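PDB 3PPI: 3-hydroxyacyl-CoA dehydrogenase type-2 from Mycobacterium avium, which probably catalyses the NAD-dependent oxidation of 3-hydroxyacyl-CoA thioesters to 3-oxoacyl-CoA, as a member of the short-chain dehydrogenase/reductase family. Local coordinates for residues T214-E226 against R245-A257. Residues are numbered along the deposited sequence; the frame is centred on the assembly and turned at random.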
ATOM      1  N   THR A 214       9.736   3.688 -10.727  1.00 14.04           N
ATOM      2  CA  THR A 214       8.749   4.671 -11.087  1.00 14.76           C
ATOM      3  C   THR A 214       8.731   5.791 -10.064  1.00 14.56           C
ATOM      4  O   THR A 214       8.881   5.549  -8.858  1.00 14.68           O
ATOM      5  CB  THR A 214       7.370   3.985 -11.115  1.00 15.29           C
ATOM      6  OG1 THR A 214       7.365   3.042 -12.194  1.00 16.42           O
ATOM      7  CG2 THR A 214       6.203   4.991 -11.268  1.00 15.02           C
ATOM      8  N   ILE A 215       8.533   7.014 -10.547  1.00 14.53           N
ATOM      9  CA  ILE A 215       8.320   8.164  -9.685  1.00 13.39           C
ATOM     10  C   ILE A 215       6.841   8.477  -9.765  1.00 13.43           C
ATOM     11  O   ILE A 215       6.269   8.557 -10.871  1.00 13.40           O
ATOM     12  CB  ILE A 215       9.127   9.395 -10.146  1.00 13.84           C
ATOM     13  CG1 ILE A 215      10.639   9.099 -10.111  1.00 13.70           C
ATOM     14  CG2 ILE A 215       8.781  10.623  -9.288  1.00 12.95           C
ATOM     15  CD1 ILE A 215      11.510  10.209 -10.743  1.00 10.44           C
ATOM     16  N   ALA A 216       6.217   8.642  -8.602  1.00 13.17           N
ATOM     17  CA  ALA A 216       4.826   9.112  -8.505  1.00 13.58           C
ATOM     18  C   ALA A 216       4.837  10.539  -7.980  1.00 13.44           C
ATOM     19  O   ALA A 216       4.899  10.755  -6.772  1.00 13.68           O
ATOM     20  CB  ALA A 216       4.005   8.206  -7.580  1.00 13.11           C
ATOM     21  N   PRO A 217       4.799  11.526  -8.880  1.00 14.35           N
ATOM     22  CA  PRO A 217       4.825  12.893  -8.382  1.00 14.31           C
ATOM     23  C   PRO A 217       3.515  13.325  -7.736  1.00 14.42           C
ATOM     24  O   PRO A 217       2.446  12.799  -8.066  1.00 14.21           O
ATOM     25  CB  PRO A 217       5.069  13.738  -9.636  1.00 15.44           C
ATOM     26  CG  PRO A 217       5.491  12.797 -10.700  1.00 16.09           C
ATOM     27  CD  PRO A 217       4.908  11.465 -10.355  1.00 14.18           C
ATOM     28  N   GLY A 218       3.622  14.263  -6.803  1.00 14.42           N
ATOM     29  CA  GLY A 218       2.478  14.993  -6.302  1.00 15.14           C
ATOM     30  C   GLY A 218       2.171  16.113  -7.291  1.00 15.92           C
ATOM     31  O   GLY A 218       2.148  15.877  -8.495  1.00 17.21           O
ATOM     32  N   THR A 219       1.923  17.312  -6.787  1.00 16.10           N
ATOM     33  CA  THR A 219       1.618  18.478  -7.626  1.00 16.99           C
ATOM     34  C   THR A 219       2.913  19.206  -7.952  1.00 17.14           C
ATOM     35  O   THR A 219       3.585  19.720  -7.052  1.00 16.52           O
ATOM     36  CB  THR A 219       0.621  19.426  -6.928  1.00 17.42           C
ATOM     37  OG1 THR A 219      -0.455  18.643  -6.388  1.00 17.88           O
ATOM     38  CG2 THR A 219       0.057  20.469  -7.921  1.00 18.53           C
ATOM     39  N   MET A 220       3.240  19.252  -9.246  1.00 17.88           N
ATOM     40  CA  MET A 220       4.526  19.747  -9.724  1.00 19.20           C
ATOM     41  C   MET A 220       4.361  21.015 -10.552  1.00 20.77           C
ATOM     42  O   MET A 220       3.338  21.202 -11.234  1.00 20.38           O
ATOM     43  CB  MET A 220       5.204  18.679 -10.587  1.00 19.02           C
ATOM     44  CG  MET A 220       5.370  17.302  -9.954  1.00 17.61           C
ATOM     45  SD  MET A 220       6.186  17.287  -8.333  1.00 17.91           S
ATOM     46  CE  MET A 220       7.918  17.378  -8.823  1.00 17.16           C
ATOM     47  N   LYS A 221       5.373  21.875 -10.491  1.00 22.60           N
ATOM     48  CA  LYS A 221       5.373  23.150 -11.203  1.00 25.23           C
ATOM     49  C   LYS A 221       5.784  22.956 -12.649  1.00 26.77           C
ATOM     50  O   LYS A 221       6.966  23.055 -12.981  1.00 27.15           O
ATOM     51  CB  LYS A 221       6.324  24.141 -10.527  1.00 25.93           C
ATOM     52  CG  LYS A 221       6.338  25.562 -11.120  1.00 28.88           C
ATOM     53  CD  LYS A 221       7.334  26.434 -10.321  1.00 33.06           C
ATOM     54  CE  LYS A 221       7.887  27.601 -11.126  1.00 36.54           C
ATOM     55  NZ  LYS A 221       6.844  28.606 -11.429  1.00 39.87           N
ATOM     56  N   THR A 222       4.804  22.672 -13.500  1.00 27.93           N
ATOM     57  CA  THR A 222       5.019  22.568 -14.944  1.00 29.54           C
ATOM     58  C   THR A 222       4.109  23.595 -15.648  1.00 31.19           C
ATOM     59  O   THR A 222       3.130  24.063 -15.056  1.00 30.90           O
ATOM     60  CB  THR A 222       4.653  21.154 -15.461  1.00 29.03           C
ATOM     61  OG1 THR A 222       3.241  20.956 -15.320  1.00 28.65           O
ATOM     62  CG2 THR A 222       5.399  20.066 -14.685  1.00 29.09           C
ATOM     63  N   PRO A 223       4.414  23.947 -16.912  1.00 33.49           N
ATOM     64  CA  PRO A 223       3.554  24.909 -17.616  1.00 35.14           C
ATOM     65  C   PRO A 223       2.074  24.512 -17.621  1.00 35.51           C
ATOM     66  O   PRO A 223       1.216  25.350 -17.349  1.00 35.95           O
ATOM     67  CB  PRO A 223       4.127  24.921 -19.035  1.00 35.83           C
ATOM     68  CG  PRO A 223       5.562  24.588 -18.855  1.00 35.94           C
ATOM     69  CD  PRO A 223       5.629  23.632 -17.687  1.00 33.84           C
ATOM     70  N   ILE A 224       1.788  23.241 -17.893  1.00 35.76           N
ATOM     71  CA  ILE A 224       0.409  22.768 -17.952  1.00 36.35           C
ATOM     72  C   ILE A 224      -0.308  22.940 -16.611  1.00 36.95           C
ATOM     73  O   ILE A 224      -1.448  23.386 -16.556  1.00 37.04           O
ATOM     74  CB  ILE A 224       0.337  21.273 -18.367  1.00 36.15           C
ATOM     75  N   MET A 225       0.368  22.571 -15.530  1.00 37.20           N
ATOM     76  CA  MET A 225      -0.188  22.739 -14.197  1.00 37.92           C
ATOM     77  C   MET A 225      -0.459  24.207 -13.929  1.00 38.87           C
ATOM     78  O   MET A 225      -1.543  24.560 -13.490  1.00 39.28           O
ATOM     79  CB  MET A 225       0.768  22.172 -13.136  1.00 37.80           C
ATOM     80  CG  MET A 225       0.220  22.174 -11.720  1.00 38.73           C
ATOM     81  SD  MET A 225      -1.263  21.177 -11.535  1.00 41.72           S
ATOM     82  CE  MET A 225      -0.637  19.530 -11.839  1.00 41.90           C
ATOM     83  N   GLU A 226       0.507  25.068 -14.230  1.00 39.96           N
ATOM     84  CA  GLU A 226       0.345  26.507 -13.987  1.00 41.33           C
ATOM     85  C   GLU A 226      -0.722  27.188 -14.852  1.00 41.97           C
ATOM     86  O   GLU A 226      -1.118  28.325 -14.559  1.00 42.63           O
ATOM     87  CB  GLU A 226       1.695  27.236 -14.107  1.00 42.29           C
ATOM     88  CG  GLU A 226       2.661  26.846 -12.974  1.00 43.23           C
ATOM     89  CD  GLU A 226       3.910  27.697 -12.954  1.00 46.25           C
ATOM     90  OE1 GLU A 226       4.590  27.777 -13.996  1.00 47.69           O
ATOM     91  OE2 GLU A 226       4.211  28.289 -11.898  1.00 47.89           O
ATOM     92  N   ARG A 245       4.628  24.004  -1.222  1.00 19.11           N
ATOM     93  CA  ARG A 245       4.694  24.515  -2.589  1.00 19.42           C
ATOM     94  C   ARG A 245       4.663  23.335  -3.547  1.00 18.77           C
ATOM     95  O   ARG A 245       4.823  22.179  -3.135  1.00 17.67           O
ATOM     96  CB  ARG A 245       5.993  25.307  -2.808  1.00 20.09           C
ATOM     97  CG  ARG A 245       7.275  24.445  -2.570  1.00 19.89           C
ATOM     98  CD  ARG A 245       8.532  25.105  -3.115  1.00 20.97           C
ATOM     99  NE  ARG A 245       9.750  24.431  -2.643  1.00 19.95           N
ATOM    100  CZ  ARG A 245      10.231  23.296  -3.139  1.00 19.05           C
ATOM    101  NH1 ARG A 245       9.607  22.656  -4.131  1.00 20.11           N
ATOM    102  NH2 ARG A 245      11.330  22.768  -2.624  1.00 17.52           N
ATOM    103  N   LEU A 246       4.456  23.631  -4.825  1.00 19.04           N
ATOM    104  CA  LEU A 246       4.639  22.644  -5.886  1.00 18.68           C
ATOM    105  C   LEU A 246       6.107  22.183  -5.973  1.00 18.21           C
ATOM    106  O   LEU A 246       7.030  22.970  -5.742  1.00 17.90           O
ATOM    107  CB  LEU A 246       4.197  23.232  -7.226  1.00 19.00           C
ATOM    108  CG  LEU A 246       2.681  23.245  -7.505  1.00 20.48           C
ATOM    109  CD1 LEU A 246       1.875  23.820  -6.353  1.00 22.26           C
ATOM    110  CD2 LEU A 246       2.397  24.036  -8.792  1.00 22.11           C
ATOM    111  N   GLY A 247       6.313  20.908  -6.298  1.00 17.77           N
ATOM    112  CA  GLY A 247       7.662  20.367  -6.516  1.00 17.72           C
ATOM    113  C   GLY A 247       8.244  20.923  -7.798  1.00 18.49           C
ATOM    114  O   GLY A 247       7.507  21.257  -8.741  1.00 17.47           O
ATOM    115  N   THR A 248       9.565  21.079  -7.838  1.00 18.78           N
ATOM    116  CA  THR A 248      10.180  21.607  -9.043  1.00 19.74           C
ATOM    117  C   THR A 248      10.531  20.504 -10.038  1.00 19.48           C
ATOM    118  O   THR A 248      10.815  19.357  -9.651  1.00 19.82           O
ATOM    119  CB  THR A 248      11.437  22.431  -8.738  1.00 20.39           C
ATOM    120  OG1 THR A 248      12.454  21.570  -8.221  1.00 20.67           O
ATOM    121  CG2 THR A 248      11.131  23.548  -7.739  1.00 21.33           C
ATOM    122  N   PRO A 249      10.561  20.848 -11.332  1.00 20.46           N
ATOM    123  CA  PRO A 249      11.142  19.926 -12.302  1.00 19.64           C
ATOM    124  C   PRO A 249      12.533  19.455 -11.909  1.00 19.36           C
ATOM    125  O   PRO A 249      12.831  18.273 -12.092  1.00 19.01           O
ATOM    126  CB  PRO A 249      11.178  20.748 -13.588  1.00 20.66           C
ATOM    127  CG  PRO A 249       9.993  21.697 -13.425  1.00 21.40           C
ATOM    128  CD  PRO A 249      10.085  22.093 -11.977  1.00 21.29           C
ATOM    129  N   ASP A 250      13.369  20.328 -11.349  1.00 19.12           N
ATOM    130  CA  ASP A 250      14.720  19.894 -10.944  1.00 19.50           C
ATOM    131  C   ASP A 250      14.692  18.834  -9.840  1.00 18.53           C
ATOM    132  O   ASP A 250      15.561  17.950  -9.811  1.00 18.56           O
ATOM    133  CB  ASP A 250      15.593  21.059 -10.488  1.00 20.61           C
ATOM    134  CG  ASP A 250      16.132  21.880 -11.653  1.00 23.50           C
ATOM    135  OD1 ASP A 250      16.086  21.424 -12.815  1.00 26.43           O
ATOM    136  OD2 ASP A 250      16.629  22.977 -11.397  1.00 28.88           O
ATOM    137  N   GLU A 251      13.722  18.929  -8.928  1.00 17.46           N
ATOM    138  CA  GLU A 251      13.556  17.882  -7.881  1.00 16.71           C
ATOM    139  C   GLU A 251      13.168  16.544  -8.479  1.00 15.64           C
ATOM    140  O   GLU A 251      13.651  15.487  -8.038  1.00 15.19           O
ATOM    141  CB  GLU A 251      12.580  18.336  -6.788  1.00 15.76           C
ATOM    142  CG  GLU A 251      13.218  19.418  -5.875  1.00 18.35           C
ATOM    143  CD  GLU A 251      12.214  20.302  -5.127  1.00 19.57           C
ATOM    144  OE1 GLU A 251      11.023  20.386  -5.506  1.00 17.41           O
ATOM    145  OE2 GLU A 251      12.642  20.933  -4.144  1.00 19.60           O
ATOM    146  N   PHE A 252      12.297  16.577  -9.486  1.00 15.43           N
ATOM    147  CA  PHE A 252      11.928  15.374 -10.215  1.00 15.07           C
ATOM    148  C   PHE A 252      13.155  14.783 -10.918  1.00 15.07           C
ATOM    149  O   PHE A 252      13.392  13.579 -10.861  1.00 14.34           O
ATOM    150  CB  PHE A 252      10.839  15.696 -11.250  1.00 15.42           C
ATOM    151  CG  PHE A 252      10.437  14.518 -12.082  1.00 14.89           C
ATOM    152  CD1 PHE A 252       9.407  13.697 -11.693  1.00 15.66           C
ATOM    153  CD2 PHE A 252      11.115  14.221 -13.258  1.00 17.05           C
ATOM    154  CE1 PHE A 252       9.045  12.595 -12.462  1.00 14.73           C
ATOM    155  CE2 PHE A 252      10.762  13.129 -14.017  1.00 15.61           C
ATOM    156  CZ  PHE A 252       9.714  12.326 -13.629  1.00 14.95           C
ATOM    157  N   ALA A 253      13.891  15.645 -11.621  1.00 15.36           N
ATOM    158  CA  ALA A 253      15.089  15.240 -12.347  1.00 16.25           C
ATOM    159  C   ALA A 253      16.103  14.597 -11.412  1.00 16.39           C
ATOM    160  O   ALA A 253      16.763  13.624 -11.783  1.00 17.42           O
ATOM    161  CB  ALA A 253      15.722  16.447 -13.068  1.00 17.11           C
ATOM    162  N   ASP A 254      16.210  15.130 -10.198  1.00 16.24           N
ATOM    163  CA  ASP A 254      17.157  14.608  -9.211  1.00 15.92           C
ATOM    164  C   ASP A 254      16.747  13.198  -8.752  1.00 15.25           C
ATOM    165  O   ASP A 254      17.596  12.336  -8.581  1.00 15.56           O
ATOM    166  CB  ASP A 254      17.239  15.564  -8.016  1.00 15.71           C
ATOM    167  CG  ASP A 254      18.272  15.146  -6.997  1.00 16.53           C
ATOM    168  OD1 ASP A 254      19.478  15.192  -7.320  1.00 18.03           O
ATOM    169  OD2 ASP A 254      17.883  14.806  -5.868  1.00 17.94           O
ATOM    170  N   ALA A 255      15.451  12.974  -8.552  1.00 14.76           N
ATOM    171  CA  ALA A 255      14.926  11.657  -8.227  1.00 14.07           C
ATOM    172  C   ALA A 255      15.151  10.674  -9.369  1.00 14.74           C
ATOM    173  O   ALA A 255      15.564   9.534  -9.144  1.00 15.49           O
ATOM    174  CB  ALA A 255      13.436  11.752  -7.887  1.00 13.89           C
ATOM    175  N   ALA A 256      14.894  11.117 -10.595  1.00 14.61           N
ATOM    176  CA  ALA A 256      15.104  10.264 -11.763  1.00 14.90           C
ATOM    177  C   ALA A 256      16.550   9.832 -11.832  1.00 15.03           C
ATOM    178  O   ALA A 256      16.826   8.644 -12.001  1.00 15.28           O
ATOM    179  CB  ALA A 256      14.679  10.960 -13.065  1.00 14.76           C
ATOM    180  N   ALA A 257      17.470  10.777 -11.652  1.00 15.49           N
ATOM    181  CA  ALA A 257      18.901  10.467 -11.721  1.00 16.47           C
ATOM    182  C   ALA A 257      19.278   9.459 -10.646  1.00 15.88           C
ATOM    183  O   ALA A 257      20.049   8.543 -10.893  1.00 16.65           O
ATOM    184  CB  ALA A 257      19.757  11.738 -11.591  1.00 15.95           C
TER
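Ile-215, near the C-terminal end of strand 210-217, meets helix 249-261. CB lies 4.0 Å from Phe-252 CE1; chi1 of -61° sets CG1 beside the backbone N and turns CG2 anti to it, bringing CG2 closer to the same ring carbon. CG1 carries CD1 over one ring face of Phe-252, a CH-pi contact 4.1 Å from the centroid and displaced toward the rim; CD1 also lies 3.5 Å from Ala-256 N on the helix backbone, with the CB atoms of Ala-255 and Ala-256 farther off. Pro-217 CG meets the ring obliquely. The strand and helix segments run nearly antiparallel (158°), as expected where a helix packs on the parallel sheet of a Rossmann-type fold, and Leu-42 and Thr-46 of helix 41-52 also touch Phe-252.

Beyond the strand, the chain forms a single bridge between Met-220 and Gly-247. Gly-247 N donates to Thr-219 O in the carbonyl plane (3.1 Å), while Lys-221 N reaches Gly-247 O at 2.8 Å in a nearly straight bond (173°). Two bends, at CB-CG and CG-SD, turn the Met-220 chain back, laying SD alongside Gly-247 CA and bringing CE within 3.6 Å of Thr-248 O. Leu-246 packs its CG against Thr-219 CG2 at 3.8 Å. Thr-248 and Glu-251 close a capping box at the helix start; Arg-245 grips the Glu-251 carboxylate end-on with NH1 and NH2, and Thr-248 N shares OE1 with NH1.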